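Local coordinates for methylmalonyl-CoA carboxyltransferase 12S subunit (Propionibacterium freudenreichii, PDB 1ON3) that catalyses transfer of the carboxyl group of methylmalonyl-CoA to the biotin of the 1.3S subunit, and forms the hexameric core of transcarboxylase, at the interface of chains A and B and the interface of chains A and C. Residues are numbered along the deposited sequence; one frame, centred on the assembly and turned at random. Chains: chain A/B/C, Methylmalonyl-CoA carboxyltransferase 12S subunit.

Contact 1: the interface of chains A and B. Residues chain A 183-184, 187, 200-202, 227, 231-233; chain B 380, 382-386.
In this carboxyltransferase of the crotonase-like fold, the N-terminal half of chain A receives the start of helix 384-397 from the C-terminal half of chain B across a two-fold dimer interface. The contact adjoins the substrate site, since A:Ile202 also lines the methylmalonic acid pocket. B:Ile385, in the first turn of that helix, is the plug. B:Ile385 CB lies against the amide of A:Asn233, 3.6 Å from A:Asn233 ND2, the two side chains crossing nearly at right angles. CG2, anti to the backbone N, turns to A:Ala187 CB, whereas CG1 runs beside the backbone N and touches A:Ile202 CG1. With chi2 extended at 174°, the terminal CD1 of B:Ile385 lies 3.6 Å from A:Met200 CG and also meets A:Met200 CE, A:Ser183 CB and A:His227 CE1. The ring of A:Tyr184 turns its edge, in plane, to the main-chain carbonyls of B:Ile384 and B:Ile385.

Polar contacts flank the isoleucine. A:Ile202 N gives B:Glu380 OE1 a nearly straight hydrogen bond (3.1 Å, 163° at H) on the syn lone pair of the carboxylate. A:Ser231 OG donates to B:Glu380 O from above the carbonyl plane. B:Arg386, extended from CG to NE, presents its guanidinium edge to A:Ser231 O, with NE at 2.7 Å in the plane of that carbonyl. A:Asn233 ND2 donates to A:His227 ND1 at 3.2 Å, which fixes the amide rotation; the same ND2 contacts a water that also meets B:Glu380 O and B:Ile385 N.

Contact 2: the interface of chains A and C. Residues chain A 429, 488, 498, 501-502; chain C 60-61, 89.
Helix 495-505 and strand 427-430 of the C-terminal carboxyltransferase half of chain A face strands 60-62 and 85-92 in the N-terminal half of chain C, forming a small, hydrated polar patch. A:Tyr429 and C:Arg89 approach tip to tip. The phenol A:Tyr429 OH sits at the edge of the guanidinium, in its plane, and makes a hydrogen bond with C:Arg89 NH2 at 3.1 Å; ring and guanidinium are turned 69° apart. C:Arg89 starts from the crowded position between the backbone N and the carbonyl carbon (chi1 46°), then runs extended from CG to NE, which carries its tip across to the tyrosine. Within chain C, the same NH2 forms a salt bridge with C:Asp60 OD2, so the carboxylate is likely to steady the guanidinium.

Two waters meet the phenol. One water, 2.5 Å from A:Tyr429 OH, also contacts A:Lys498 O and C:Asp60 OD2; the other joins the phenol to C:Arg89 NH2. One face of the A:Tyr429 ring is covered by A:Lys498 CB, 3.9 Å above its centre. The lysine bends at chi2 (-62°) and crosses C:Asp60 obliquely, giving a long salt bridge of 3.8 Å from A:Lys498 NZ to C:Asp60 OD1. Nearby, A:Asp488 OD1 is 6.0 Å from C:Asp60 OD1, a like charge that A:Lys498 may partly offset. The patch thus lies where the last long helix of one subunit, backed by a strand of its C-terminal half, faces two strands of the neighbour's N-terminal half.

Contact 3: the interface of chains A and C. Residues chain A 505-506, 508-510; chain C 89, 96, 98, 125, 128-131.
In this crotonase-like carboxyltransferase, the end of helix 495-505 and the 3-10 turn 506-508 in the C-terminal half of chain A dock on the N-terminal half of chain C, against strands 85-92 and 95-102 and the end of helix 113-129. A:Met505 is the most buried residue. A:Met505 CG, anti to the backbone N (chi1 171°), lies 3.4 Å from C:Arg89 CD, and bends at chi2 and chi3 turn the thioether toward C:His98. The methyl A:Met505 CE meets the imidazole tip to tip, 3.3 Å from C:His98 CE1, and packs tightly on C:Pro96 CB. The histidine is held by its ND1 bond with C:Thr131 OG1.

C:Thr129, at the end of helix 113-129, packs against A:Tyr506. C:Thr129 CG2 rests 3.6 Å from A:Tyr506 CD1, while its OG1 turns back to donate to C:Gln125 O. The carbonyl C:Thr129 O accepts A:Thr508 OG1 on a lone pair, at 2.6 Å.

A:Tyr506 lies obliquely across C:Gln125. A:Tyr506 OH donates to C:Gln125 OE1 at 2.7 Å from above the amide carbonyl plane, the ring and amide planes being 51° apart. A water 2.6 Å from A:Tyr506 OH also contacts C:Arg89 NH1 and C:His98 NE2. A phenylalanine here would lose the hydroxyl, and with it the bond to C:Gln125 OE1, and would probably disturb the water shared with C:Arg89 and C:His98. Further along, A:Arg510 N donates to C:Leu128 O, nearly along the C=O axis (3.0 Å), and A:Lys509 lies alongside C:Leu128.

Contact 1: the interface of chains A and B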
loop_
_atom_site.group_PDB
_atom_site.type_symbol
_atom_site.label_atom_id
_atom_site.label_comp_id
_atom_site.label_asym_id
_atom_site.label_seq_id
_atom_site.Cartn_x
_atom_site.Cartn_y
_atom_site.Cartn_z
ATOM N N SER A 183 2.614 -35.496 -16.126
ATOM C CA SER A 183 2.557 -34.561 -17.245
ATOM C C SER A 183 1.922 -33.217 -16.902
ATOM O O SER A 183 2.114 -32.230 -17.621
ATOM C CB SER A 183 1.778 -35.195 -18.405
ATOM O OG SER A 183 2.240 -36.507 -18.687
ATOM N N TYR A 184 1.160 -33.166 -15.814
ATOM C CA TYR A 184 0.513 -31.917 -15.453
ATOM C C TYR A 184 1.508 -30.870 -14.925
ATOM O O TYR A 184 1.239 -29.674 -14.980
ATOM C CB TYR A 184 -0.615 -32.195 -14.447
ATOM C CG TYR A 184 -1.840 -32.875 -15.068
ATOM C CD1 TYR A 184 -2.401 -34.012 -14.488
ATOM C CD2 TYR A 184 -2.441 -32.364 -16.218
ATOM C CE1 TYR A 184 -3.539 -34.627 -15.042
ATOM C CE2 TYR A 184 -3.579 -32.965 -16.780
ATOM C CZ TYR A 184 -4.117 -34.097 -16.177
ATOM O OH TYR A 184 -5.240 -34.681 -16.711
ATOM N N ALA A 187 2.747 -29.090 -17.818
ATOM C CA ALA A 187 1.624 -28.288 -18.287
ATOM C C ALA A 187 1.494 -26.986 -17.496
ATOM O O ALA A 187 1.011 -25.982 -18.014
ATOM C CB ALA A 187 0.317 -29.089 -18.170
ATOM N N MET A 200 4.919 -38.488 -23.671
ATOM C CA MET A 200 4.103 -37.921 -22.613
ATOM C C MET A 200 2.628 -38.198 -22.861
ATOM O O MET A 200 2.147 -38.078 -23.992
ATOM C CB MET A 200 4.355 -36.409 -22.555
ATOM C CG MET A 200 3.548 -35.650 -21.522
ATOM S SD MET A 200 4.154 -33.940 -21.376
ATOM C CE MET A 200 3.455 -33.182 -22.834
ATOM N N PHE A 201 1.916 -38.579 -21.806
ATOM C CA PHE A 201 0.486 -38.855 -21.900
ATOM C C PHE A 201 -0.132 -39.070 -20.523
ATOM O O PHE A 201 0.558 -39.400 -19.562
ATOM C CB PHE A 201 0.229 -40.079 -22.794
ATOM C CG PHE A 201 1.141 -41.238 -22.513
ATOM C CD1 PHE A 201 1.050 -41.941 -21.318
ATOM C CD2 PHE A 201 2.124 -41.600 -23.431
ATOM C CE1 PHE A 201 1.929 -42.990 -21.037
ATOM C CE2 PHE A 201 3.005 -42.644 -23.161
ATOM C CZ PHE A 201 2.908 -43.338 -21.963
ATOM N N ILE A 202 -1.439 -38.853 -20.432
ATOM C CA ILE A 202 -2.155 -39.032 -19.177
ATOM C C ILE A 202 -2.492 -40.514 -19.024
ATOM O O ILE A 202 -2.340 -41.095 -17.949
ATOM C CB ILE A 202 -3.454 -38.179 -19.161
ATOM C CG1 ILE A 202 -3.092 -36.684 -19.194
ATOM C CG2 ILE A 202 -4.287 -38.498 -17.928
ATOM C CD1 ILE A 202 -2.226 -36.233 -18.018
ATOM N N HIS A 227 2.212 -34.230 -29.847
ATOM C CA HIS A 227 1.888 -33.141 -28.922
ATOM C C HIS A 227 1.982 -31.766 -29.557
ATOM O O HIS A 227 1.181 -30.883 -29.255
ATOM C CB HIS A 227 2.793 -33.209 -27.696
ATOM C CG HIS A 227 2.430 -34.312 -26.755
ATOM N ND1 HIS A 227 1.230 -34.342 -26.078
ATOM C CD2 HIS A 227 3.089 -35.441 -26.408
ATOM C CE1 HIS A 227 1.165 -35.444 -25.352
ATOM N NE2 HIS A 227 2.281 -36.129 -25.536
ATOM N N SER A 231 -2.192 -32.169 -30.349
ATOM C CA SER A 231 -2.650 -31.804 -29.009
ATOM C C SER A 231 -2.464 -30.357 -28.555
ATOM O O SER A 231 -3.231 -29.872 -27.718
ATOM C CB SER A 231 -1.985 -32.724 -27.991
ATOM O OG SER A 231 -2.122 -34.073 -28.392
ATOM N N GLY A 232 -1.453 -29.678 -29.087
ATOM C CA GLY A 232 -1.203 -28.298 -28.694
ATOM C C GLY A 232 -0.597 -28.174 -27.302
ATOM O O GLY A 232 -0.588 -27.081 -26.713
ATOM N N ASN A 233 -0.078 -29.283 -26.778
ATOM C CA ASN A 233 0.510 -29.319 -25.435
ATOM C C ASN A 233 1.929 -28.791 -25.253
ATOM O O ASN A 233 2.328 -28.499 -24.132
ATOM C CB ASN A 233 0.531 -30.745 -24.876
ATOM C CG ASN A 233 -0.843 -31.278 -24.552
ATOM O OD1 ASN A 233 -1.731 -30.534 -24.141
ATOM N ND2 ASN A 233 -1.020 -32.586 -24.715
ATOM N N GLU B 380 -6.267 -37.486 -25.532
ATOM C CA GLU B 380 -4.865 -37.074 -25.570
ATOM C C GLU B 380 -4.717 -36.067 -26.712
ATOM O O GLU B 380 -4.172 -34.974 -26.534
ATOM C CB GLU B 380 -3.941 -38.278 -25.811
ATOM C CG GLU B 380 -4.021 -39.396 -24.763
ATOM C CD GLU B 380 -3.592 -38.966 -23.358
ATOM O OE1 GLU B 380 -2.555 -38.279 -23.223
ATOM O OE2 GLU B 380 -4.285 -39.335 -22.379
ATOM N N GLY B 382 -6.857 -34.204 -28.008
ATOM C CA GLY B 382 -7.587 -32.974 -27.753
ATOM C C GLY B 382 -6.959 -32.114 -26.663
ATOM O O GLY B 382 -7.533 -31.100 -26.254
ATOM N N GLY B 383 -5.784 -32.522 -26.192
ATOM C CA GLY B 383 -5.097 -31.769 -25.161
ATOM C C GLY B 383 -5.593 -31.970 -23.742
ATOM O O GLY B 383 -5.754 -30.996 -22.993
ATOM N N ILE B 384 -5.846 -33.214 -23.347
ATOM C CA ILE B 384 -6.310 -33.426 -21.980
ATOM C C ILE B 384 -5.260 -32.903 -21.005
ATOM O O ILE B 384 -5.592 -32.477 -19.898
ATOM C CB ILE B 384 -6.597 -34.914 -21.658
ATOM C CG1 ILE B 384 -7.001 -35.061 -20.185
ATOM C CG2 ILE B 384 -5.364 -35.763 -21.914
ATOM C CD1 ILE B 384 -8.233 -34.263 -19.778
ATOM N N ILE B 385 -3.995 -32.934 -21.414
ATOM C CA ILE B 385 -2.927 -32.452 -20.541
ATOM C C ILE B 385 -3.082 -30.969 -20.192
ATOM O O ILE B 385 -2.992 -30.600 -19.024
ATOM C CB ILE B 385 -1.523 -32.678 -21.166
ATOM C CG1 ILE B 385 -1.141 -34.162 -21.074
ATOM C CG2 ILE B 385 -0.477 -31.829 -20.414
ATOM C CD1 ILE B 385 0.160 -34.508 -21.782
ATOM N N ARG B 386 -3.313 -30.120 -21.190
ATOM C CA ARG B 386 -3.459 -28.698 -20.913
ATOM C C ARG B 386 -4.848 -28.325 -20.367
ATOM O O ARG B 386 -4.960 -27.430 -19.523
ATOM C CB ARG B 386 -3.112 -27.875 -22.160
ATOM C CG ARG B 386 -3.921 -28.207 -23.397
ATOM C CD ARG B 386 -3.274 -27.625 -24.635
ATOM N NE ARG B 386 -3.964 -28.044 -25.855
ATOM C CZ ARG B 386 -5.051 -27.461 -26.354
ATOM N NH1 ARG B 386 -5.588 -26.405 -25.743
ATOM N NH2 ARG B 386 -5.615 -27.947 -27.459
HETATM O O HOH W 1 -3.062 -34.262 -24.055
#

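Contact 2: the interface of chains A and C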
loop_
_atom_site.group_PDB
_atom_site.type_symbol
_atom_site.label_atom_id
_atom_site.label_comp_id
_atom_site.label_asym_id
_atom_site.label_seq_id
_atom_site.Cartn_x
_atom_site.Cartn_y
_atom_site.Cartn_z
ATOM N N TYR A 429 -0.435 1.157 -36.778
ATOM C CA TYR A 429 -0.020 1.679 -38.075
ATOM C C TYR A 429 -0.667 0.856 -39.180
ATOM O O TYR A 429 -0.815 -0.350 -39.051
ATOM C CB TYR A 429 1.508 1.608 -38.224
ATOM C CG TYR A 429 2.257 2.352 -37.135
ATOM C CD1 TYR A 429 2.826 1.671 -36.059
ATOM C CD2 TYR A 429 2.333 3.747 -37.149
ATOM C CE1 TYR A 429 3.448 2.366 -35.015
ATOM C CE2 TYR A 429 2.947 4.448 -36.118
ATOM C CZ TYR A 429 3.500 3.752 -35.052
ATOM O OH TYR A 429 4.078 4.456 -34.015
ATOM N N ASP A 488 -1.390 6.393 -38.181
ATOM C CA ASP A 488 -0.864 6.895 -39.442
ATOM C C ASP A 488 -0.921 5.786 -40.479
ATOM O O ASP A 488 -1.099 4.610 -40.145
ATOM C CB ASP A 488 0.599 7.278 -39.206
ATOM C CG ASP A 488 1.190 8.136 -40.300
ATOM O OD1 ASP A 488 2.433 8.282 -40.305
ATOM O OD2 ASP A 488 0.447 8.678 -41.141
ATOM N N LYS A 498 8.950 2.417 -37.350
ATOM C CA LYS A 498 7.698 2.747 -36.668
ATOM C C LYS A 498 7.528 1.932 -35.386
ATOM O O LYS A 498 7.192 2.473 -34.330
ATOM C CB LYS A 498 6.515 2.508 -37.604
ATOM C CG LYS A 498 6.488 3.467 -38.782
ATOM C CD LYS A 498 6.344 4.886 -38.283
ATOM C CE LYS A 498 6.688 5.908 -39.347
ATOM N NZ LYS A 498 6.492 7.277 -38.797
ATOM N N SER A 501 10.301 3.032 -32.750
ATOM C CA SER A 501 9.999 4.325 -32.130
ATOM C C SER A 501 8.900 4.181 -31.072
ATOM O O SER A 501 8.972 4.795 -30.005
ATOM C CB SER A 501 9.534 5.344 -33.175
ATOM O OG SER A 501 10.557 5.599 -34.117
ATOM N N ALA A 502 7.873 3.397 -31.381
ATOM C CA ALA A 502 6.780 3.192 -30.427
ATOM C C ALA A 502 7.291 2.422 -29.203
ATOM O O ALA A 502 6.999 2.775 -28.059
ATOM C CB ALA A 502 5.621 2.430 -31.096
ATOM N N ASP C 60 7.405 12.551 -34.285
ATOM C CA ASP C 60 6.707 11.353 -34.760
ATOM C C ASP C 60 5.230 11.724 -34.619
ATOM O O ASP C 60 4.675 11.721 -33.514
ATOM C CB ASP C 60 7.082 10.165 -33.863
ATOM C CG ASP C 60 6.470 8.856 -34.321
ATOM O OD1 ASP C 60 5.799 8.826 -35.375
ATOM O OD2 ASP C 60 6.671 7.841 -33.616
ATOM N N GLU C 61 4.604 12.058 -35.744
ATOM C CA GLU C 61 3.216 12.511 -35.753
ATOM C C GLU C 61 2.101 11.474 -35.700
ATOM O O GLU C 61 2.149 10.446 -36.370
ATOM C CB GLU C 61 2.991 13.429 -36.966
ATOM C CG GLU C 61 1.594 14.041 -37.001
ATOM C CD GLU C 61 1.381 15.001 -38.171
ATOM O OE1 GLU C 61 0.342 15.697 -38.172
ATOM O OE2 GLU C 61 2.245 15.061 -39.078
ATOM N N ARG C 89 4.774 12.857 -30.712
ATOM C CA ARG C 89 5.862 12.843 -29.747
ATOM C C ARG C 89 7.183 13.183 -30.424
ATOM O O ARG C 89 7.303 13.115 -31.646
ATOM C CB ARG C 89 5.948 11.466 -29.079
ATOM C CG ARG C 89 5.856 10.313 -30.054
ATOM C CD ARG C 89 5.945 8.947 -29.372
ATOM N NE ARG C 89 5.742 7.878 -30.345
ATOM C CZ ARG C 89 4.551 7.476 -30.783
ATOM N NH1 ARG C 89 3.441 8.041 -30.323
ATOM N NH2 ARG C 89 4.473 6.532 -31.710
HETATM O O HOH W 2 6.356 5.377 -34.492
HETATM O O HOH W 3 2.536 6.517 -33.547
#

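Contact 3: the interface of chains A and C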
loop_
_atom_site.group_PDB
_atom_site.type_symbol
_atom_site.label_atom_id
_atom_site.label_comp_id
_atom_site.label_asym_id
_atom_site.label_seq_id
_atom_site.Cartn_x
_atom_site.Cartn_y
_atom_site.Cartn_z
ATOM N N MET A 505 9.257 4.942 -27.082
ATOM C CA MET A 505 8.444 5.867 -26.301
ATOM C C MET A 505 7.581 5.170 -25.256
ATOM O O MET A 505 7.314 5.735 -24.200
ATOM C CB MET A 505 7.534 6.722 -27.182
ATOM C CG MET A 505 6.516 7.550 -26.347
ATOM S SD MET A 505 7.207 8.582 -24.964
ATOM C CE MET A 505 7.441 10.146 -25.853
ATOM N N TYR A 506 7.158 3.943 -25.522
ATOM C CA TYR A 506 6.317 3.268 -24.544
ATOM C C TYR A 506 7.088 2.387 -23.556
ATOM O O TYR A 506 6.495 1.614 -22.812
ATOM C CB TYR A 506 5.201 2.492 -25.266
ATOM C CG TYR A 506 4.110 3.425 -25.775
ATOM C CD1 TYR A 506 3.111 3.901 -24.912
ATOM C CD2 TYR A 506 4.129 3.905 -27.084
ATOM C CE1 TYR A 506 2.158 4.843 -25.348
ATOM C CE2 TYR A 506 3.182 4.854 -27.531
ATOM C CZ TYR A 506 2.206 5.316 -26.655
ATOM O OH TYR A 506 1.290 6.264 -27.075
ATOM N N THR A 508 8.433 3.419 -21.019
ATOM C CA THR A 508 8.097 3.959 -19.699
ATOM C C THR A 508 6.604 3.894 -19.379
ATOM O O THR A 508 6.124 4.551 -18.459
ATOM C CB THR A 508 8.565 5.439 -19.566
ATOM O OG1 THR A 508 7.906 6.248 -20.551
ATOM C CG2 THR A 508 10.082 5.545 -19.778
ATOM N N LYS A 509 5.868 3.090 -20.131
ATOM C CA LYS A 509 4.433 2.951 -19.919
ATOM C C LYS A 509 4.107 2.364 -18.540
ATOM O O LYS A 509 4.686 1.361 -18.140
ATOM C CB LYS A 509 3.844 2.036 -21.002
ATOM C CG LYS A 509 2.370 1.686 -20.823
ATOM C CD LYS A 509 1.940 0.653 -21.904
ATOM C CE LYS A 509 0.448 0.306 -21.805
ATOM N NZ LYS A 509 0.060 -0.806 -22.723
ATOM N N ARG A 510 3.189 3.001 -17.818
ATOM C CA ARG A 510 2.739 2.492 -16.516
ATOM C C ARG A 510 1.220 2.511 -16.573
ATOM O O ARG A 510 0.599 3.567 -16.485
ATOM C CB ARG A 510 3.201 3.365 -15.351
ATOM C CG ARG A 510 4.692 3.430 -15.156
ATOM C CD ARG A 510 5.188 4.760 -15.677
ATOM N NE ARG A 510 4.377 5.858 -15.148
ATOM C CZ ARG A 510 4.452 7.113 -15.579
ATOM N NH1 ARG A 510 5.306 7.420 -16.546
ATOM N NH2 ARG A 510 3.674 8.052 -15.047
ATOM N N ARG C 89 4.774 12.857 -30.712
ATOM C CA ARG C 89 5.862 12.843 -29.747
ATOM C C ARG C 89 7.183 13.183 -30.424
ATOM O O ARG C 89 7.303 13.115 -31.646
ATOM C CB ARG C 89 5.948 11.466 -29.079
ATOM C CG ARG C 89 5.856 10.313 -30.054
ATOM C CD ARG C 89 5.945 8.947 -29.372
ATOM N NE ARG C 89 5.742 7.878 -30.345
ATOM C CZ ARG C 89 4.551 7.476 -30.783
ATOM N NH1 ARG C 89 3.441 8.041 -30.323
ATOM N NH2 ARG C 89 4.473 6.532 -31.710
ATOM N N PRO C 96 12.214 12.366 -24.057
ATOM C CA PRO C 96 10.937 12.183 -24.751
ATOM C C PRO C 96 9.879 13.156 -24.253
ATOM O O PRO C 96 9.753 13.383 -23.047
ATOM C CB PRO C 96 10.570 10.736 -24.424
ATOM C CG PRO C 96 11.926 10.070 -24.228
ATOM C CD PRO C 96 12.667 11.112 -23.427
ATOM N N HIS C 98 5.725 14.936 -25.388
ATOM C CA HIS C 98 4.556 14.866 -26.266
ATOM C C HIS C 98 4.201 16.322 -26.529
ATOM O O HIS C 98 4.383 17.178 -25.663
ATOM C CB HIS C 98 3.381 14.140 -25.590
ATOM C CG HIS C 98 3.556 12.655 -25.523
ATOM N ND1 HIS C 98 4.377 12.040 -24.602
ATOM C CD2 HIS C 98 3.022 11.662 -26.275
ATOM C CE1 HIS C 98 4.335 10.731 -24.783
ATOM N NE2 HIS C 98 3.521 10.476 -25.792
ATOM N N GLN C 125 -1.295 10.135 -23.423
ATOM C CA GLN C 125 -0.078 9.376 -23.721
ATOM C C GLN C 125 1.075 9.882 -22.860
ATOM O O GLN C 125 1.899 9.087 -22.380
ATOM C CB GLN C 125 0.300 9.483 -25.210
ATOM C CG GLN C 125 -0.765 8.928 -26.160
ATOM C CD GLN C 125 -1.447 7.700 -25.604
ATOM O OE1 GLN C 125 -0.816 6.659 -25.403
ATOM N NE2 GLN C 125 -2.747 7.818 -25.331
ATOM N N LEU C 128 0.448 8.503 -19.403
ATOM C CA LEU C 128 0.726 7.079 -19.413
ATOM C C LEU C 128 2.218 6.754 -19.455
ATOM O O LEU C 128 2.675 5.809 -18.795
ATOM C CB LEU C 128 0.032 6.432 -20.609
ATOM C CG LEU C 128 0.194 4.923 -20.739
ATOM C CD1 LEU C 128 -0.577 4.228 -19.620
ATOM C CD2 LEU C 128 -0.325 4.487 -22.106
ATOM N N THR C 129 2.978 7.518 -20.236
ATOM C CA THR C 129 4.415 7.287 -20.351
ATOM C C THR C 129 5.242 8.179 -19.419
ATOM O O THR C 129 6.468 8.068 -19.356
ATOM C CB THR C 129 4.880 7.521 -21.787
ATOM O OG1 THR C 129 4.574 8.869 -22.160
ATOM C CG2 THR C 129 4.156 6.570 -22.737
ATOM N N GLY C 130 4.569 9.070 -18.709
ATOM C CA GLY C 130 5.268 9.954 -17.798
ATOM C C GLY C 130 6.246 10.928 -18.428
ATOM O O GLY C 130 7.380 11.053 -17.966
ATOM N N THR C 131 5.822 11.626 -19.475
ATOM C CA THR C 131 6.694 12.606 -20.119
ATOM C C THR C 131 6.010 13.970 -20.117
ATOM O O THR C 131 4.788 14.066 -19.968
ATOM C CB THR C 131 6.982 12.274 -21.597
ATOM O OG1 THR C 131 5.784 12.466 -22.359
ATOM C CG2 THR C 131 7.456 10.848 -21.760
HETATM O O HOH W 4 2.675 8.386 -27.760
#

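The centres of the C-alpha atoms of contacts 2 and 3 are about 12 Å apart, and the two form neighbouring parts of one A–C interface. Both use helix 495-505 of chain A and strand 85-92 of chain C, and C:Arg89 belongs to both, its NH2 serving contact 2 and its NH1 and CD contact 3. Contact 1 belongs to the separate two-fold A–B interface, its C-alpha centre about 42 Å from those of the other two. Each subunit therefore uses distinct surfaces for two kinds of neighbour, both pairing N-terminal with C-terminal carboxyltransferase halves, which is consistent with dimers joined into the homohexameric core.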